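Local structure of Lin1840 protein (Listeria innocua serovar 6a, 4ZOE) at residues I642-Q647 with V676-T681; L504-P509 with L522-F527. The protein probably hydrolyses terminal, non-reducing beta-D-glucosyl residues to release beta-D-glucose, and takes part in beta-1,2-glucan metabolism. The protein carries 1 engineered substitution. All blocks are in the same frame, centred on the assembly; numbering follows the deposited sequence.

Contact 1 of 2, residues I642-Q647 with V676-T681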
loop_
_atom_site.group_PDB
_atom_site.type_symbol
_atom_site.label_atom_id
_atom_site.label_comp_id
_atom_site.label_asym_id
_atom_site.label_seq_id
_atom_site.Cartn_x
_atom_site.Cartn_y
_atom_site.Cartn_z
ATOM N N ILE A 642 31.134 3.316 0.999
ATOM C CA ILE A 642 31.031 3.296 2.419
ATOM C C ILE A 642 29.699 3.958 2.739
ATOM O O ILE A 642 29.412 5.007 2.235
ATOM C CB ILE A 642 32.215 4.055 3.091
ATOM C CG1 ILE A 642 33.542 3.402 2.666
ATOM C CG2 ILE A 642 32.058 4.102 4.546
ATOM C CD1 ILE A 642 34.784 4.187 3.165
ATOM N N GLN A 643 28.889 3.292 3.552
ATOM C CA GLN A 643 27.570 3.821 4.021
ATOM C C GLN A 643 27.498 3.969 5.491
ATOM O O GLN A 643 27.946 3.083 6.268
ATOM C CB GLN A 643 26.454 2.866 3.542
ATOM C CG GLN A 643 26.497 2.682 2.018
ATOM C CD GLN A 643 25.969 1.341 1.536
ATOM O OE1 GLN A 643 24.878 0.907 1.948
ATOM N NE2 GLN A 643 26.702 0.702 0.639
ATOM N N VAL A 644 26.897 5.080 5.918
ATOM C CA VAL A 644 26.684 5.275 7.337
ATOM C C VAL A 644 25.194 5.485 7.569
ATOM O O VAL A 644 24.603 6.392 7.025
ATOM C CB VAL A 644 27.491 6.478 7.899
ATOM C CG1 VAL A 644 27.383 6.514 9.363
ATOM C CG2 VAL A 644 28.977 6.406 7.497
ATOM N N TYR A 645 24.640 4.674 8.487
ATOM C CA TYR A 645 23.260 4.750 8.892
ATOM C C TYR A 645 23.112 5.122 10.355
ATOM O O TYR A 645 23.999 4.864 11.176
ATOM C CB TYR A 645 22.584 3.392 8.637
ATOM C CG TYR A 645 22.635 2.868 7.232
ATOM C CD1 TYR A 645 23.742 2.222 6.748
ATOM C CD2 TYR A 645 21.522 2.964 6.419
ATOM C CE1 TYR A 645 23.788 1.709 5.474
ATOM C CE2 TYR A 645 21.539 2.517 5.110
ATOM C CZ TYR A 645 22.682 1.888 4.632
ATOM O OH TYR A 645 22.714 1.364 3.404
ATOM N N LEU A 646 21.998 5.748 10.679
ATOM C CA LEU A 646 21.641 6.072 12.030
ATOM C C LEU A 646 20.263 5.447 12.376
ATOM O O LEU A 646 19.378 5.350 11.512
ATOM C CB LEU A 646 21.472 7.560 12.171
ATOM C CG LEU A 646 22.570 8.445 12.734
ATOM C CD1 LEU A 646 21.935 9.760 13.248
ATOM C CD2 LEU A 646 23.444 7.783 13.785
ATOM N N GLN A 647 20.099 5.010 13.611
ATOM C CA GLN A 647 18.870 4.579 14.175
ATOM C C GLN A 647 18.592 5.330 15.471
ATOM O O GLN A 647 19.500 5.509 16.295
ATOM C CB GLN A 647 18.948 3.095 14.541
ATOM C CG GLN A 647 17.650 2.578 15.143
ATOM C CD GLN A 647 17.727 1.117 15.622
ATOM O OE1 GLN A 647 18.799 0.504 15.716
ATOM N NE2 GLN A 647 16.564 0.566 15.923
ATOM N N VAL A 676 38.386 8.298 5.328
ATOM C CA VAL A 676 37.396 9.319 4.933
ATOM C C VAL A 676 36.700 9.671 6.189
ATOM O O VAL A 676 36.617 8.853 7.123
ATOM C CB VAL A 676 36.330 8.880 3.856
ATOM C CG1 VAL A 676 36.924 8.888 2.479
ATOM C CG2 VAL A 676 35.751 7.535 4.144
ATOM N N THR A 677 36.149 10.850 6.201
ATOM C CA THR A 677 35.457 11.327 7.386
ATOM C C THR A 677 34.065 11.738 7.015
ATOM O O THR A 677 33.835 12.227 5.935
ATOM C CB THR A 677 36.150 12.568 7.967
ATOM O OG1 THR A 677 36.233 13.543 6.918
ATOM C CG2 THR A 677 37.503 12.239 8.399
ATOM N N PHE A 678 33.152 11.603 7.942
ATOM C CA PHE A 678 31.768 11.953 7.693
ATOM C C PHE A 678 31.310 12.812 8.874
ATOM O O PHE A 678 31.606 12.494 10.005
ATOM C CB PHE A 678 30.872 10.689 7.627
ATOM C CG PHE A 678 31.186 9.711 6.520
ATOM C CD1 PHE A 678 30.870 9.983 5.211
ATOM C CD2 PHE A 678 31.824 8.504 6.795
ATOM C CE1 PHE A 678 31.157 9.044 4.222
ATOM C CE2 PHE A 678 32.091 7.558 5.822
ATOM C CZ PHE A 678 31.775 7.843 4.514
ATOM N N GLU A 679 30.566 13.881 8.631
ATOM C CA GLU A 679 29.908 14.640 9.723
ATOM C C GLU A 679 28.387 14.370 9.721
ATOM O O GLU A 679 27.673 14.749 8.794
ATOM C CB GLU A 679 30.125 16.149 9.577
ATOM C CG GLU A 679 29.585 16.957 10.753
ATOM C CD GLU A 679 29.803 18.420 10.616
ATOM O OE1 GLU A 679 29.306 19.205 11.462
ATOM O OE2 GLU A 679 30.477 18.802 9.652
ATOM N N LEU A 680 27.889 13.693 10.743
ATOM C CA LEU A 680 26.437 13.579 10.893
ATOM C C LEU A 680 26.052 14.734 11.839
ATOM O O LEU A 680 26.360 14.686 13.058
ATOM C CB LEU A 680 26.057 12.218 11.472
ATOM C CG LEU A 680 26.638 11.009 10.711
ATOM C CD1 LEU A 680 25.954 9.742 11.175
ATOM C CD2 LEU A 680 26.434 11.094 9.264
ATOM N N THR A 681 25.467 15.778 11.251
ATOM C CA THR A 681 24.990 16.905 11.997
ATOM C C THR A 681 23.813 16.512 12.828
ATOM O O THR A 681 23.165 15.479 12.621
ATOM C CB THR A 681 24.644 18.136 11.159
ATOM O OG1 THR A 681 23.519 17.856 10.345
ATOM C CG2 THR A 681 25.800 18.582 10.284
#
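Val644 and Phe678 meet at the middle of a face-to-face sheet pairing in the fibronectin type III-like domain. Strands 642-647 and 676-680 belong to the two different sheets of its beta sandwich, their axes 9.7 Å apart and crossing at -24°. One contact is aromatic. Val644 CG2 sits over a face of the Phe678 ring as a CH-pi donor, 4.0 Å from the ring centroid, while Ile642 CG2 comes in at the ring edge, 3.7 Å from Phe678 CE2. The ring thus takes one methyl on its face and another at its rim.

The remaining contacts are aliphatic. Ile642 CD1 and Val676 CG2 touch tip to tip at 3.6 Å. At the other end, Leu680 CD1 rests between two partners, 4.0 Å from Val644 CG1 and 3.9 Å from Leu646 CG; the leucines run past each other in opposite directions. Val644 serves both neighbours because its methyls diverge: CG1, anti to the backbone N (chi1 -172°), goes to the leucine and CG2 to the ring.

Polar groups lie on the outer sides of both strands: on 642-647 Tyr645 OH donates to Gln643 OE1 at 2.6 Å, in the carbonyl plane, and on 676-680 Glu679 OE1 is hydrogen-bonded to Ser623 OG. With no hydrogen bond joining the segments, the two sheets are held here by the shape and burial of alternating apolar side chains.

Contact 2 of 2, residues L504-P509 with L522-F527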
loop_
_atom_site.group_PDB
_atom_site.type_symbol
_atom_site.label_atom_id
_atom_site.label_comp_id
_atom_site.label_asym_id
_atom_site.label_seq_id
_atom_site.Cartn_x
_atom_site.Cartn_y
_atom_site.Cartn_z
ATOM N N LEU A 504 21.349 -8.438 -17.216
ATOM C CA LEU A 504 19.928 -8.027 -17.157
ATOM C C LEU A 504 19.741 -6.514 -17.430
ATOM O O LEU A 504 20.425 -5.696 -16.807
ATOM C CB LEU A 504 19.387 -8.355 -15.771
ATOM C CG LEU A 504 17.927 -8.036 -15.519
ATOM C CD1 LEU A 504 17.069 -9.020 -16.299
ATOM C CD2 LEU A 504 17.630 -8.111 -14.056
ATOM N N PHE A 505 18.895 -6.188 -18.402
ATOM C CA PHE A 505 18.543 -4.823 -18.736
ATOM C C PHE A 505 17.078 -4.572 -18.432
ATOM O O PHE A 505 16.202 -5.279 -18.928
ATOM C CB PHE A 505 18.828 -4.600 -20.228
ATOM C CG PHE A 505 20.260 -4.804 -20.582
ATOM C CD1 PHE A 505 20.763 -6.078 -20.791
ATOM C CD2 PHE A 505 21.088 -3.694 -20.707
ATOM C CE1 PHE A 505 22.088 -6.244 -21.092
ATOM C CE2 PHE A 505 22.400 -3.852 -21.038
ATOM C CZ PHE A 505 22.884 -5.110 -21.225
ATOM N N ASN A 506 16.794 -3.483 -17.712
ATOM C CA ASN A 506 15.500 -3.236 -17.191
ATOM C C ASN A 506 15.423 -1.891 -16.505
ATOM O O ASN A 506 16.433 -1.303 -16.159
ATOM C CB ASN A 506 15.189 -4.319 -16.115
ATOM C CG ASN A 506 16.229 -4.485 -15.118
ATOM O OD1 ASN A 506 17.375 -4.775 -15.469
ATOM N ND2 ASN A 506 15.859 -4.425 -13.780
ATOM N N GLY A 507 14.184 -1.457 -16.252
ATOM C CA GLY A 507 13.903 -0.194 -15.630
ATOM C C GLY A 507 13.315 -0.210 -14.237
ATOM O O GLY A 507 12.927 0.843 -13.733
ATOM N N ARG A 508 13.183 -1.387 -13.651
ATOM C CA ARG A 508 12.563 -1.525 -12.327
ATOM C C ARG A 508 13.164 -2.746 -11.708
ATOM O O ARG A 508 13.568 -3.625 -12.438
ATOM C CB ARG A 508 11.045 -1.757 -12.438
ATOM C CG ARG A 508 10.655 -2.899 -13.430
ATOM C CD ARG A 508 9.330 -3.545 -13.190
ATOM N NE ARG A 508 8.221 -2.606 -13.315
ATOM C CZ ARG A 508 7.778 -2.113 -14.444
ATOM N NH1 ARG A 508 8.217 -2.572 -15.600
ATOM N NH2 ARG A 508 6.725 -1.314 -14.411
ATOM N N PRO A 509 13.160 -2.816 -10.385
ATOM C CA PRO A 509 13.292 -4.094 -9.695
ATOM C C PRO A 509 12.397 -5.134 -10.300
ATOM O O PRO A 509 11.246 -4.845 -10.556
ATOM C CB PRO A 509 12.975 -3.737 -8.287
ATOM C CG PRO A 509 13.292 -2.223 -8.134
ATOM C CD PRO A 509 12.879 -1.693 -9.464
ATOM N N LEU A 522 25.316 -12.763 -12.107
ATOM C CA LEU A 522 24.186 -11.876 -12.447
ATOM C C LEU A 522 24.616 -10.422 -12.359
ATOM O O LEU A 522 24.941 -9.996 -11.319
ATOM C CB LEU A 522 22.940 -12.223 -11.533
ATOM C CG LEU A 522 21.729 -11.278 -11.644
ATOM C CD1 LEU A 522 21.051 -11.409 -13.017
ATOM C CD2 LEU A 522 20.737 -11.608 -10.547
ATOM N N LEU A 523 24.569 -9.697 -13.454
ATOM C CA LEU A 523 24.970 -8.292 -13.576
ATOM C C LEU A 523 23.733 -7.499 -14.054
ATOM O O LEU A 523 23.114 -7.742 -15.108
ATOM C CB LEU A 523 26.161 -8.120 -14.553
ATOM C CG LEU A 523 26.778 -6.714 -14.726
ATOM C CD1 LEU A 523 27.356 -6.226 -13.415
ATOM C CD2 LEU A 523 27.843 -6.809 -15.851
ATOM N N GLU A 524 23.353 -6.586 -13.190
ATOM C CA GLU A 524 22.241 -5.683 -13.390
ATOM C C GLU A 524 22.786 -4.411 -14.068
ATOM O O GLU A 524 23.426 -3.601 -13.422
ATOM C CB GLU A 524 21.610 -5.298 -12.022
ATOM C CG GLU A 524 20.590 -4.169 -12.056
ATOM C CD GLU A 524 19.347 -4.501 -12.869
ATOM O OE1 GLU A 524 19.439 -4.413 -14.123
ATOM O OE2 GLU A 524 18.274 -4.816 -12.264
ATOM N N LEU A 525 22.502 -4.275 -15.333
ATOM C CA LEU A 525 22.949 -3.105 -16.083
ATOM C C LEU A 525 21.923 -2.014 -16.185
ATOM O O LEU A 525 22.240 -0.899 -16.705
ATOM C CB LEU A 525 23.268 -3.559 -17.464
ATOM C CG LEU A 525 24.552 -4.239 -17.889
ATOM C CD1 LEU A 525 25.830 -3.587 -17.377
ATOM C CD2 LEU A 525 24.552 -5.730 -17.793
ATOM N N TRP A 526 20.721 -2.290 -15.664
ATOM C CA TRP A 526 19.570 -1.381 -15.845
ATOM C C TRP A 526 19.475 -1.010 -17.373
ATOM O O TRP A 526 19.563 -1.880 -18.304
ATOM C CB TRP A 526 19.751 -0.153 -14.919
ATOM C CG TRP A 526 19.840 -0.475 -13.493
ATOM C CD1 TRP A 526 20.906 -0.361 -12.707
ATOM C CD2 TRP A 526 18.752 -0.817 -12.648
ATOM N NE1 TRP A 526 20.583 -0.694 -11.412
ATOM C CE2 TRP A 526 19.241 -0.939 -11.359
ATOM C CE3 TRP A 526 17.361 -0.989 -12.859
ATOM C CZ2 TRP A 526 18.431 -1.301 -10.286
ATOM C CZ3 TRP A 526 16.561 -1.306 -11.760
ATOM C CH2 TRP A 526 17.097 -1.461 -10.515
ATOM N N PHE A 527 19.280 0.241 -17.689
ATOM C CA PHE A 527 19.471 0.659 -19.079
ATOM C C PHE A 527 20.640 1.678 -19.095
ATOM O O PHE A 527 20.512 2.803 -18.572
ATOM C CB PHE A 527 18.198 1.238 -19.662
ATOM C CG PHE A 527 17.081 0.242 -19.873
ATOM C CD1 PHE A 527 17.241 -0.856 -20.684
ATOM C CD2 PHE A 527 15.832 0.482 -19.333
ATOM C CE1 PHE A 527 16.187 -1.740 -20.930
ATOM C CE2 PHE A 527 14.787 -0.386 -19.569
ATOM C CZ PHE A 527 14.953 -1.467 -20.411
#
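Leu504 and Glu524 are bridged as parallel partners in the beta-alpha-beta unit formed by strand 500-505, helix 513-516 and strand 521-524. Leu504 N donates to Leu523 O at 2.8 Å, and Leu525 N returns a bond to Leu504 O. Past the strand ends the two segments stay together: Asn506 N makes a weak bond to Trp526 O, and Leu525 CB lies over a face of the Phe505 ring.

The Trp526 side chain can be followed outward along segment 504-509. Its CB stands 3.7 Å from Asn506 O. The six-membered ring then presents its edge: CE3 approaches the same Asn506 O at 3.4 Å, CZ3 lies 3.7 Å from Arg508 C, and CH2 reaches Pro509 N. Glu524 CG covers one face of the indole, offset toward the rim, while Leu104 and Ala105 of helix 103-108 also touch this side chain. Phe527 packs differently, laying a ring face against the backbone at Asn506.

Arg508 carries its guanidinium to other partners, NE donating to Pro145 O and NH1 forming a salt bridge with Glu466 OE2, while Glu466 OE1 accepts a bond from Gly507 N. Asn506 and Glu524 come from opposite directions, amide and carboxylate nearly coplanar at 28°. Glu524 bends at chi2 (64°) to bring its carboxylate back to the loop, where OE1 accepts from Trp526 N. Asn506 ND2 spends its two hydrogens in its own amide plane, one on Arg508 O at 2.8 Å and the other on the syn side of Glu524 OE2 at 2.9 Å.

Both contacts are buried, but they hold different elements in different domains; their centres are 28 Å apart and their nearest atoms about 14 Å, without touching. Contact 1 spans the interior between two sheets of the fibronectin type III-like domain and is wholly apolar across the gap, though Val676 at its margin is partly exposed. Contact 2 joins neighbouring strands of a single sheet in the C-terminal family 3 domain and the loops that follow them. There backbone bonds set the register, and a buried carboxylate and amide are bonded to each other beside the Trp526 ring. Contact 2 also faces helix 103-108 of the TIM-barrel domain, whereas contact 1 lies nearer the magnesium site of Asp648 and Thr650.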